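Local coordinates for protein abietadiene synthase, chloroplastic (Abies grandis, PDB 3S9V) that belongs to the terpene synthase family, as a mostly helical chloroplast enzyme of grand fir with a metal-binding domain, at residues 34-37 / 38-41; 462-465 / 466-470; 562-565 / 566-569. All blocks are in the same frame, centred on the assembly; numbering follows the deposited sequence.

The three contacts come in chain order, each closing before the next opens. Contacts 1 and 2 are each about two turns of helix, on helix 29-46 and helix 461-491. Their centres are 11 Å apart and they touch through a salt bridge and apolar packing. The N-terminal helix is thereby tied to a helix that comes more than 400 residues later. Contact 3 is a loop between helix 547-559 and helix 570-594, within the range of the metal-binding domain family. Its centre is 59 Å from that of contact 1 and 55 Å from that of contact 2. Contact 3 lies about 53 Å from the centre of the chain, far out from the other pair.

Contact 1 (34-37 / 38-41); sequences ETLI and SEIK
T35 and E39 lie side by side and point the same way, one turn apart on an alpha helix. E39 can be followed outward. Its CB is 3.5 Å from T35 O. CG comes closer, at 3.3 Å from T35 O, because it stands beside the backbone N and opposite the carbonyl carbon (chi1 -74°). The rest of the chain is extended and runs back along T35. CD is 3.9 Å from T35 CG2, and OE1 is 3.6 Å from T35 CG2, so the methyl rests against the carboxylate. The other oxygen, OE2, leaves the turn and makes a salt bridge with K462. T35 OG1 turns the other way and bonds to the carbonyl of K31.

T35 O is held by two donors. E39 N reaches T35 O at 3.0 Å with a C=O...N angle of 161°. S38 OG reaches T35 O at 2.9 Å from a more bent direction, its hydroxyl folded back toward the preceding turn with a chi1 of 66°. This bond gives the serine hydroxyl a partner within its own helix. Two residues on, I37 and K41 repeat the side-by-side pattern. K41 CG lies 3.2 Å from I37 O, and CE passes I37 CG2 at 4.0 Å.

These two turns belong to helix 29-46. L36 and I40 pack on helix 461-491, where L36 meets K462 and E465 and I40 meets Y463 and L466. I37 and K41 lean on the loop around F289, just ahead of helix 290-301.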
loop_
_atom_site.group_PDB
_atom_site.type_symbol
_atom_site.label_atom_id
_atom_site.label_comp_id
_atom_site.label_asym_id
_atom_site.label_seq_id
_atom_site.Cartn_x
_atom_site.Cartn_y
_atom_site.Cartn_z
ATOM N N GLU A 34 2.352 -10.865 22.199
ATOM C CA GLU A 34 2.449 -9.734 23.108
ATOM C C GLU A 34 3.888 -9.202 23.102
ATOM O O GLU A 34 4.121 -7.991 23.068
ATOM C CB GLU A 34 2.039 -10.174 24.518
ATOM C CG GLU A 34 2.011 -9.055 25.560
ATOM C CD GLU A 34 1.185 -9.419 26.798
ATOM O OE1 GLU A 34 1.446 -10.481 27.408
ATOM O OE2 GLU A 34 0.276 -8.632 27.158
ATOM N N THR A 35 4.847 -10.121 23.120
ATOM C CA THR A 35 6.257 -9.762 23.119
ATOM C C THR A 35 6.601 -8.964 21.867
ATOM O O THR A 35 7.176 -7.880 21.948
ATOM C CB THR A 35 7.144 -11.026 23.175
ATOM O OG1 THR A 35 6.845 -11.758 24.367
ATOM C CG2 THR A 35 8.618 -10.654 23.178
ATOM N N LEU A 36 6.248 -9.510 20.711
ATOM C CA LEU A 36 6.521 -8.848 19.448
ATOM C C LEU A 36 5.936 -7.443 19.405
ATOM O O LEU A 36 6.577 -6.507 18.923
ATOM C CB LEU A 36 5.968 -9.688 18.300
ATOM C CG LEU A 36 6.801 -10.938 18.009
ATOM C CD1 LEU A 36 6.029 -11.918 17.138
ATOM C CD2 LEU A 36 8.083 -10.512 17.322
ATOM N N ILE A 37 4.723 -7.298 19.925
ATOM C CA ILE A 37 4.055 -6.007 19.930
ATOM C C ILE A 37 4.785 -4.974 20.774
ATOM O O ILE A 37 4.902 -3.816 20.378
ATOM C CB ILE A 37 2.591 -6.131 20.428
ATOM C CG1 ILE A 37 1.771 -6.961 19.437
ATOM C CG2 ILE A 37 1.954 -4.762 20.551
ATOM C CD1 ILE A 37 0.314 -7.114 19.822
ATOM N N SER A 38 5.275 -5.376 21.941
ATOM C CA SER A 38 5.978 -4.419 22.781
ATOM C C SER A 38 7.344 -4.091 22.169
ATOM O O SER A 38 7.851 -2.981 22.324
ATOM C CB SER A 38 6.134 -4.963 24.209
ATOM O OG SER A 38 6.989 -6.090 24.241
ATOM N N GLU A 39 7.925 -5.052 21.457
ATOM C CA GLU A 39 9.227 -4.848 20.832
ATOM C C GLU A 39 9.126 -3.924 19.627
ATOM O O GLU A 39 10.018 -3.113 19.374
ATOM C CB GLU A 39 9.834 -6.189 20.415
ATOM C CG GLU A 39 10.350 -7.010 21.586
ATOM C CD GLU A 39 10.948 -8.339 21.160
ATOM O OE1 GLU A 39 11.567 -9.012 22.014
ATOM O OE2 GLU A 39 10.795 -8.713 19.977
ATOM N N ILE A 40 8.032 -4.057 18.886
ATOM C CA ILE A 40 7.799 -3.231 17.711
ATOM C C ILE A 40 7.384 -1.830 18.144
ATOM O O ILE A 40 7.688 -0.844 17.468
ATOM C CB ILE A 40 6.722 -3.866 16.805
ATOM C CG1 ILE A 40 7.294 -5.128 16.155
ATOM C CG2 ILE A 40 6.259 -2.874 15.752
ATOM C CD1 ILE A 40 6.285 -5.904 15.339
ATOM N N LYS A 41 6.695 -1.734 19.276
ATOM C CA LYS A 41 6.306 -0.419 19.778
ATOM C C LYS A 41 7.577 0.333 20.171
ATOM O O LYS A 41 7.664 1.546 20.010
ATOM C CB LYS A 41 5.382 -0.535 20.993
ATOM C CG LYS A 41 3.931 -0.832 20.660
ATOM C CD LYS A 41 3.073 -0.736 21.909
ATOM C CE LYS A 41 1.598 -0.896 21.596
ATOM N NZ LYS A 41 0.769 -0.721 22.824
#

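Contact 2 (462-465 / 466-470); sequences KYLE and LAKLD
Near the start of helix 461-491, L464 and K468 meet one alpha-helical turn apart. Four backbone bonds span the two segments, each from an N-H to the carbonyl four residues earlier. The shortest joins A467 N to Y463 O at 2.9 Å. The straightest joins L469 N to E465 O at 3.1 Å, with an N-H...O angle of 172°.

The main side-chain touch is made by the aliphatic part of K468. Its CG lies 3.3 Å from L464 O. The chain is extended beyond CG, and CE arrives 3.9 Å from L464 CD1. CE is also 3.9 Å from L464 CG, so it meets the branch point of the leucine as well as a methyl. The two side chains run at a slant to each other. L464 CG is anti to its own backbone N (chi1 -174°), while K468 CG stands beside its backbone N (chi1 -67°). With these first torsions and the extended lysine chain the two ends come together even though the leucine starts out pointing away. It is the methylene groups of the lysine, not NZ, that touch the leucine.

On the next position, L469 follows E465 in a looser way. L469 CG is 3.5 Å from E465 O, and L469 CD1 passes E465 CG at 4.2 Å. The E465 carboxylate is extended past this contact and forms a salt bridge with R32 of helix 29-46.

Three other helices pack on parts of these two turns. Y463 packs on M43 of helix 29-46 and on A276, T279 and V280 of helix 269-282, with its hydroxyl bonded to the carbonyl of Y457. A467 and K468 both touch I438 of helix 430-440.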
loop_
_atom_site.group_PDB
_atom_site.type_symbol
_atom_site.label_atom_id
_atom_site.label_comp_id
_atom_site.label_asym_id
_atom_site.label_seq_id
_atom_site.Cartn_x
_atom_site.Cartn_y
_atom_site.Cartn_z
ATOM N N LYS A 462 10.695 -9.563 12.714
ATOM C CA LYS A 462 9.639 -9.401 13.706
ATOM C C LYS A 462 8.285 -8.955 13.159
ATOM O O LYS A 462 7.248 -9.380 13.665
ATOM C CB LYS A 462 10.113 -8.457 14.814
ATOM C CG LYS A 462 11.255 -9.053 15.611
ATOM C CD LYS A 462 11.712 -8.165 16.751
ATOM C CE LYS A 462 12.801 -8.873 17.554
ATOM N NZ LYS A 462 13.407 -7.995 18.594
ATOM N N TYR A 463 8.282 -8.104 12.134
ATOM C CA TYR A 463 7.024 -7.663 11.550
ATOM C C TYR A 463 6.332 -8.887 10.951
ATOM O O TYR A 463 5.154 -9.129 11.197
ATOM C CB TYR A 463 7.248 -6.645 10.421
ATOM C CG TYR A 463 7.772 -5.287 10.831
ATOM C CD1 TYR A 463 7.327 -4.664 11.995
ATOM C CD2 TYR A 463 8.660 -4.591 10.011
ATOM C CE1 TYR A 463 7.750 -3.379 12.333
ATOM C CE2 TYR A 463 9.089 -3.305 10.334
ATOM C CZ TYR A 463 8.632 -2.704 11.498
ATOM O OH TYR A 463 9.055 -1.434 11.832
ATOM N N LEU A 464 7.082 -9.648 10.160
ATOM C CA LEU A 464 6.559 -10.831 9.491
ATOM C C LEU A 464 6.133 -11.925 10.462
ATOM O O LEU A 464 5.115 -12.589 10.256
ATOM C CB LEU A 464 7.600 -11.393 8.517
ATOM C CG LEU A 464 7.086 -12.559 7.667
ATOM C CD1 LEU A 464 5.799 -12.145 6.949
ATOM C CD2 LEU A 464 8.144 -12.981 6.672
ATOM N N GLU A 465 6.915 -12.119 11.516
ATOM C CA GLU A 465 6.591 -13.130 12.506
ATOM C C GLU A 465 5.247 -12.780 13.134
ATOM O O GLU A 465 4.379 -13.638 13.287
ATOM C CB GLU A 465 7.674 -13.176 13.584
ATOM C CG GLU A 465 7.452 -14.235 14.648
ATOM C CD GLU A 465 8.576 -14.283 15.667
ATOM O OE1 GLU A 465 8.528 -15.160 16.556
ATOM O OE2 GLU A 465 9.504 -13.448 15.576
ATOM N N LEU A 466 5.073 -11.511 13.490
ATOM C CA LEU A 466 3.827 -11.075 14.102
ATOM C C LEU A 466 2.655 -11.155 13.125
ATOM O O LEU A 466 1.556 -11.546 13.508
ATOM C CB LEU A 466 3.960 -9.647 14.619
ATOM C CG LEU A 466 2.694 -9.064 15.229
ATOM C CD1 LEU A 466 2.247 -9.926 16.412
ATOM C CD2 LEU A 466 2.964 -7.632 15.668
ATOM N N ALA A 467 2.899 -10.788 11.868
ATOM C CA ALA A 467 1.866 -10.818 10.835
ATOM C C ALA A 467 1.304 -12.228 10.627
ATOM O O ALA A 467 0.104 -12.405 10.397
ATOM C CB ALA A 467 2.430 -10.291 9.518
ATOM N N LYS A 468 2.175 -13.232 10.695
ATOM C CA LYS A 468 1.740 -14.607 10.509
ATOM C C LYS A 468 0.979 -15.115 11.733
ATOM O O LYS A 468 -0.112 -15.682 11.609
ATOM C CB LYS A 468 2.945 -15.506 10.208
ATOM C CG LYS A 468 3.603 -15.215 8.866
ATOM C CD LYS A 468 4.735 -16.193 8.566
ATOM C CE LYS A 468 5.288 -15.975 7.166
ATOM N NZ LYS A 468 6.460 -16.855 6.891
ATOM N N LEU A 469 1.546 -14.901 12.913
ATOM C CA LEU A 469 0.898 -15.337 14.142
ATOM C C LEU A 469 -0.470 -14.674 14.307
ATOM O O LEU A 469 -1.440 -15.318 14.704
ATOM C CB LEU A 469 1.777 -15.002 15.356
ATOM C CG LEU A 469 3.024 -15.866 15.587
ATOM C CD1 LEU A 469 3.903 -15.251 16.664
ATOM C CD2 LEU A 469 2.597 -17.271 15.991
ATOM N N ASP A 470 -0.546 -13.387 13.991
ATOM C CA ASP A 470 -1.793 -12.648 14.146
ATOM C C ASP A 470 -2.822 -13.067 13.106
ATOM O O ASP A 470 -4.009 -13.191 13.420
ATOM C CB ASP A 470 -1.532 -11.137 14.059
ATOM C CG ASP A 470 -2.727 -10.301 14.531
ATOM O OD1 ASP A 470 -3.214 -10.529 15.662
ATOM O OD2 ASP A 470 -3.174 -9.408 13.775
#

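Contact 3 (562-565 / 566-569)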
loop_
_atom_site.group_PDB
_atom_site.type_symbol
_atom_site.label_atom_id
_atom_site.label_comp_id
_atom_site.label_asym_id
_atom_site.label_seq_id
_atom_site.Cartn_x
_atom_site.Cartn_y
_atom_site.Cartn_z
ATOM N N LEU A 562 -47.618 -12.729 14.032
ATOM C CA LEU A 562 -47.853 -13.907 13.208
ATOM C C LEU A 562 -49.323 -14.028 12.822
ATOM O O LEU A 562 -49.831 -15.129 12.634
ATOM C CB LEU A 562 -47.414 -15.167 13.962
ATOM C CG LEU A 562 -45.970 -15.179 14.471
ATOM C CD1 LEU A 562 -45.696 -16.474 15.216
ATOM C CD2 LEU A 562 -45.011 -15.030 13.304
ATOM N N SER A 563 -50.000 -12.895 12.691
ATOM C CA SER A 563 -51.420 -12.886 12.345
ATOM C C SER A 563 -51.740 -13.154 10.876
ATOM O O SER A 563 -52.914 -13.226 10.509
ATOM C CB SER A 563 -52.037 -11.546 12.729
ATOM O OG SER A 563 -51.425 -10.501 11.992
ATOM N N LEU A 564 -50.719 -13.293 10.035
ATOM C CA LEU A 564 -50.950 -13.531 8.611
ATOM C C LEU A 564 -50.273 -14.793 8.091
ATOM O O LEU A 564 -50.427 -15.150 6.926
ATOM C CB LEU A 564 -50.482 -12.321 7.788
ATOM C CG LEU A 564 -51.153 -10.993 8.133
ATOM C CD1 LEU A 564 -50.628 -9.903 7.234
ATOM C CD2 LEU A 564 -52.658 -11.125 7.979
ATOM N N VAL A 565 -49.535 -15.464 8.964
ATOM C CA VAL A 565 -48.822 -16.685 8.602
ATOM C C VAL A 565 -49.722 -17.767 7.992
ATOM O O VAL A 565 -49.273 -18.578 7.179
ATOM C CB VAL A 565 -48.093 -17.259 9.843
ATOM C CG1 VAL A 565 -47.608 -18.670 9.575
ATOM C CG2 VAL A 565 -46.916 -16.369 10.198
ATOM N N ASP A 566 -50.993 -17.772 8.381
ATOM C CA ASP A 566 -51.943 -18.760 7.874
ATOM C C ASP A 566 -52.384 -18.473 6.438
ATOM O O ASP A 566 -52.843 -19.373 5.738
ATOM C CB ASP A 566 -53.169 -18.828 8.795
ATOM C CG ASP A 566 -52.866 -19.508 10.124
ATOM O OD1 ASP A 566 -53.619 -19.278 11.096
ATOM O OD2 ASP A 566 -51.882 -20.282 10.195
ATOM N N GLN A 567 -52.246 -17.225 6.001
ATOM C CA GLN A 567 -52.631 -16.853 4.641
ATOM C C GLN A 567 -51.429 -16.917 3.709
ATOM O O GLN A 567 -51.516 -16.501 2.559
ATOM C CB GLN A 567 -53.197 -15.431 4.615
ATOM C CG GLN A 567 -54.384 -15.217 5.531
ATOM C CD GLN A 567 -54.845 -13.775 5.572
ATOM O OE1 GLN A 567 -55.118 -13.168 4.537
ATOM N NE2 GLN A 567 -54.939 -13.219 6.775
ATOM N N MET A 568 -50.315 -17.447 4.206
ATOM C CA MET A 568 -49.082 -17.522 3.430
ATOM C C MET A 568 -48.784 -18.839 2.742
ATOM O O MET A 568 -49.062 -19.914 3.273
ATOM C CB MET A 568 -47.876 -17.192 4.318
ATOM C CG MET A 568 -47.686 -15.728 4.659
ATOM S SD MET A 568 -46.192 -15.430 5.664
ATOM C CE MET A 568 -46.550 -13.740 6.208
ATOM N N PRO A 569 -48.189 -18.766 1.542
ATOM C CA PRO A 569 -47.832 -19.961 0.781
ATOM C C PRO A 569 -46.881 -20.762 1.668
ATOM O O PRO A 569 -46.312 -20.220 2.622
ATOM C CB PRO A 569 -47.108 -19.393 -0.436
ATOM C CG PRO A 569 -47.769 -18.069 -0.637
ATOM C CD PRO A 569 -47.904 -17.542 0.769
#
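The backbone from L564 to M568 makes two overlapping type I beta turns, one starting at L564 and the next at V565, and then straightens toward P569. In the first turn Q567 N bonds to L564 O at 2.9 Å. The donor stands well above the carbonyl plane, 53° out of it, and the C=O...N angle is only 126°. The second turn is closed by a weak bond from M568 N to V565 O, at 3.3 Å. The turns sit in the loop that joins helix 547-559 to helix 570-594. P569 is the N-cap residue of the second helix.

L564 and Q567 meet on one side of the first turn. Q567 CB lies 3.6 Å from L564 O. CG stands beside the backbone N (chi1 -57°), and the chain is extended beyond it, which carries the amide over to the leucine. There the amide nitrogen NE2 lies 3.3 Å from L564 CD2. This is a close touch of an amide end on a methyl.

The CB of M568 points toward residues 562-565. M568 is buried, as is V565. Helix 547-559 meets L564 through E555 and R559, and M568 through S556. Helix 570-594 meets V565 through K573 and M568 through F576. M568 thus touches both helices that the loop joins, and V565 the second.

The M568 side chain runs past the backbone of L564 and V565. CB is 3.5 Å from V565 O and CG is 3.6 Å from L564 O. SD passes V565 CA at 4.1 Å, and the terminal methyl CE ends 4.5 Å from L564 CB.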